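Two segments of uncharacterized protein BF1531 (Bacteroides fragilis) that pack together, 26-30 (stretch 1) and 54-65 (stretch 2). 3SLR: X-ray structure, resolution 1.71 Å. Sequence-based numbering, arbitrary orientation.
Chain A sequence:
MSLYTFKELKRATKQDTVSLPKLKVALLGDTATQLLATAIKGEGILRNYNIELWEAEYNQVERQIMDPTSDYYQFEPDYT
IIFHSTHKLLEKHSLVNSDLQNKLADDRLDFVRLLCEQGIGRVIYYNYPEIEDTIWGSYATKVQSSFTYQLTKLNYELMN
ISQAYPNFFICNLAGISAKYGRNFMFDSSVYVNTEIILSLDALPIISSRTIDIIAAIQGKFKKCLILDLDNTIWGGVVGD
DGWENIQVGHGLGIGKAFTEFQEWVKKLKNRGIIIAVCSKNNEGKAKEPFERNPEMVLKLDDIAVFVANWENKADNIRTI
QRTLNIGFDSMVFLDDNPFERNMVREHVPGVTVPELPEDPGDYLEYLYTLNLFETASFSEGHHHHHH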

# COMPACT_ATOMS: atom_id res chain seq x y z
N ALA A 26 17.22 -1.37 -9.74
CA ALA A 26 17.57 -0.14 -10.44
C ALA A 26 16.51 0.93 -10.18
O ALA A 26 15.31 0.65 -10.17
N LEU A 27 16.95 2.16 -9.96
CA LEU A 27 16.03 3.28 -9.76
C LEU A 27 16.40 4.40 -10.72
O LEU A 27 17.55 4.85 -10.75
N LEU A 28 15.43 4.82 -11.53
CA LEU A 28 15.65 5.89 -12.50
C LEU A 28 14.50 6.89 -12.41
O LEU A 28 13.33 6.52 -12.49
N GLY A 29 14.83 8.17 -12.25
CA GLY A 29 13.80 9.18 -12.09
C GLY A 29 14.13 10.48 -12.79
O GLY A 29 15.27 10.69 -13.20
N ASP A 30 13.13 11.35 -12.93
CA ASP A 30 13.35 12.67 -13.54
C ASP A 30 13.40 13.80 -12.51
O ASP A 30 13.42 14.99 -12.87
N TRP A 54 21.16 0.36 -7.67
CA TRP A 54 21.80 1.18 -8.68
C TRP A 54 20.88 2.35 -9.04
O TRP A 54 19.70 2.16 -9.31
N GLU A 55 21.44 3.55 -9.03
CA GLU A 55 20.70 4.77 -9.31
C GLU A 55 21.22 5.34 -10.62
O GLU A 55 22.43 5.54 -10.78
N ALA A 56 20.31 5.59 -11.56
CA ALA A 56 20.69 6.28 -12.78
C ALA A 56 21.04 7.71 -12.43
O ALA A 56 20.55 8.24 -11.42
N GLU A 57 21.89 8.33 -13.24
CA GLU A 57 22.19 9.73 -13.06
C GLU A 57 20.92 10.56 -13.23
O GLU A 57 19.95 10.09 -13.83
N TYR A 58 20.96 11.78 -12.73
CA TYR A 58 19.78 12.67 -12.78
C TYR A 58 19.13 12.78 -14.16
O TYR A 58 19.78 13.11 -15.15
N ASN A 59 17.82 12.52 -14.20
CA ASN A 59 17.01 12.71 -15.40
C ASN A 59 17.56 11.99 -16.64
O ASN A 59 17.73 12.59 -17.70
N GLN A 60 17.83 10.70 -16.50
CA GLN A 60 18.32 9.89 -17.61
C GLN A 60 17.46 8.65 -17.83
O GLN A 60 17.97 7.61 -18.26
N VAL A 61 16.17 8.75 -17.55
CA VAL A 61 15.29 7.60 -17.68
C VAL A 61 15.29 7.09 -19.12
O VAL A 61 15.66 5.95 -19.37
N GLU A 62 14.88 7.94 -20.05
CA GLU A 62 14.80 7.55 -21.45
C GLU A 62 16.19 7.19 -22.00
O GLU A 62 16.36 6.20 -22.69
N ARG A 63 17.18 8.01 -21.66
CA ARG A 63 18.55 7.81 -22.10
C ARG A 63 19.03 6.39 -21.80
O ARG A 63 19.57 5.71 -22.66
N GLN A 64 18.82 5.95 -20.56
CA GLN A 64 19.30 4.65 -20.12
C GLN A 64 18.51 3.49 -20.72
O GLN A 64 19.07 2.47 -21.09
N ILE A 65 17.19 3.66 -20.80
CA ILE A 65 16.33 2.60 -21.31
C ILE A 65 16.48 2.42 -22.83
O ILE A 65 16.39 1.31 -23.34

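What holds the two backbones together where they run side by side? Strand 26-29 and strand 54-55 are parallel neighbours in a sheet, with Ala26 beside Trp54 and Leu27 beside Glu55. Leu27 satisfies both of its backbone polar groups here: its N donates to Trp54 O at 2.8 Å, and its O accepts from Ala56 N at 3.0 Å, both with nearly straight geometry. The same two acceptors receive longer CA-H...O contacts, Ala26 CA to Trp54 O at 3.3 Å and Glu55 CA to Leu27 O at 3.5 Å, as is common between parallel strands.

How is the polar backbone satisfied once the strand pairing ends? Water takes over at Gly29. Water 2 accepts from Gly29 N at 3.1 Å and donates to Ala56 O at 3.0 Å, so it links two groups that do not bond directly. Water 1 donates to Gly29 O at 2.9 Å and to Glu57 O at 2.7 Å while accepting from Gln60 N at 2.9 Å; it thereby satisfies the amide of the helix N-cap residue and joins three backbone groups at once. Gly29 O also accepts a weak, bent hydrogen bond from Asn59 N at 3.3 Å. Val61 CG2 approaches Gly29 N to 3.7 Å; Gly29 has no side chain to contribute.

Which side chains fill the apolar part of the contact? Leu28 points toward the second stretch and has the largest covered area of any residue here. Its chi1 m places CG 3.6 Å from Ala56 CB and 4.0 Å from Trp54 CZ3, and with chi2 p, Leu28 CD2 reaches Gln64 CB at 3.7 Å, while Leu28 CB lies 4.0 Å from Val61 CG2. One leucine thus meets residues from the strand, the loop and the helix. Trp54, with chi1 t, carries its ring back toward the first stretch, where Ala26 CB sits at the ring edge, 3.8 Å from Trp54 CE3. Val61, also chi1 t, is buried beside the Leu28-Gly29 backbone. On the sheet face shared by Leu27 and Glu55, contact is looser: Leu27, chi1 t and chi2 p, brings CD2 to 4.3 Å from Glu55 CG, and Glu55 OE1 is hydrogen-bonded elsewhere in the structure.

Where do the remaining polar side chains find partners? Asp30 has chi1 p, and its carboxylate leads away from the second stretch; both oxygens are hydrogen-bonded elsewhere in the structure. What it offers here is mainly its CB, 3.5 Å from Asn59 OD1, and its backbone O. That O accepts from water 3 at 2.7 Å, and the same water donates weakly to Tyr58 OH at 3.3 Å. The CA-to-CB bond of Tyr58 points away, yet its chi1 t rotamer swings the ring back so that OH comes within 3.9 Å of Asp30 O, close enough for the water to bridge them. Tyr58 OH and Gln64 OE1 are also hydrogen-bonded elsewhere in the structure.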

# COMPACT_ATOMS: atom_id res chain seq x y z
CB ALA A 26 17.69 -0.40 -11.93
CB LEU A 27 16.11 3.78 -8.32
CG LEU A 27 15.35 5.06 -7.99
CD1 LEU A 27 13.83 4.86 -8.14
CD2 LEU A 27 15.71 5.52 -6.58
CB LEU A 28 15.71 5.31 -13.92
CG LEU A 28 16.65 4.12 -14.16
CD1 LEU A 28 15.94 2.81 -13.85
CD2 LEU A 28 17.13 4.11 -15.60
CB ASP A 30 12.36 12.96 -14.69
CG ASP A 30 10.89 12.94 -14.24
OD1 ASP A 30 10.58 13.13 -13.05
OD2 ASP A 30 10.02 12.77 -15.12
CB TRP A 54 22.12 0.37 -9.94
CG TRP A 54 22.70 1.19 -11.05
CD1 TRP A 54 24.02 1.50 -11.23
CD2 TRP A 54 21.99 1.79 -12.15
NE1 TRP A 54 24.18 2.26 -12.37
CE2 TRP A 54 22.95 2.46 -12.94
CE3 TRP A 54 20.65 1.84 -12.53
CZ2 TRP A 54 22.60 3.16 -14.10
CZ3 TRP A 54 20.30 2.53 -13.68
CH2 TRP A 54 21.27 3.18 -14.45
CB GLU A 55 21.01 5.79 -8.22
CG GLU A 55 19.84 6.39 -7.51
CD GLU A 55 20.28 7.52 -6.59
OE1 GLU A 55 19.81 8.66 -6.78
OE2 GLU A 55 21.12 7.27 -5.69
CB ALA A 56 19.56 6.24 -13.80
CB GLU A 57 23.25 10.18 -14.06
CG GLU A 57 24.55 9.41 -13.94
CD GLU A 57 25.12 9.46 -12.53
OE1 GLU A 57 25.10 10.53 -11.90
OE2 GLU A 57 25.61 8.41 -12.05
CB TYR A 58 20.16 14.06 -12.26
CG TYR A 58 19.03 15.07 -12.36
CD1 TYR A 58 18.03 15.13 -11.39
CD2 TYR A 58 18.97 15.98 -13.41
CE1 TYR A 58 17.01 16.06 -11.47
CE2 TYR A 58 17.95 16.91 -13.50
CZ TYR A 58 16.97 16.95 -12.53
OH TYR A 58 15.96 17.88 -12.64
CB ASN A 59 16.80 14.21 -15.65
CG ASN A 59 15.82 14.49 -16.77
OD1 ASN A 59 14.86 13.74 -16.97
ND2 ASN A 59 16.04 15.57 -17.50
CB GLN A 60 19.79 9.49 -17.40
CG GLN A 60 20.76 10.66 -17.44
CD GLN A 60 22.20 10.21 -17.58
OE1 GLN A 60 22.48 9.02 -17.67
NE2 GLN A 60 23.12 11.18 -17.59
CB VAL A 61 13.85 7.93 -17.26
CG1 VAL A 61 12.93 6.76 -17.55
CG2 VAL A 61 13.81 8.29 -15.79
CB GLU A 62 14.15 8.65 -22.28
CG GLU A 62 12.70 8.95 -21.90
CD GLU A 62 12.57 9.76 -20.61
OE1 GLU A 62 13.56 10.42 -20.20
OE2 GLU A 62 11.48 9.74 -20.01
CB ARG A 63 19.47 8.85 -21.45
CG ARG A 63 20.92 8.42 -21.28
CD ARG A 63 21.71 8.59 -22.56
NE ARG A 63 23.10 8.18 -22.39
CZ ARG A 63 24.06 8.40 -23.29
NH1 ARG A 63 23.79 9.05 -24.41
NH2 ARG A 63 25.30 7.99 -23.05
CB GLN A 64 19.28 4.56 -18.60
CG GLN A 64 20.35 5.40 -17.92
CD GLN A 64 21.74 4.84 -18.14
OE1 GLN A 64 22.01 3.67 -17.85
NE2 GLN A 64 22.64 5.66 -18.67
CB ILE A 65 14.84 2.85 -20.93
CG1 ILE A 65 14.66 2.85 -19.40
CG2 ILE A 65 13.93 1.79 -21.55
CD1 ILE A 65 15.07 1.55 -18.72
O HOH W 1 17.46 9.11 -14.15
O HOH W 2 17.63 8.71 -10.97
O HOH W 3 14.06 16.56 -15.01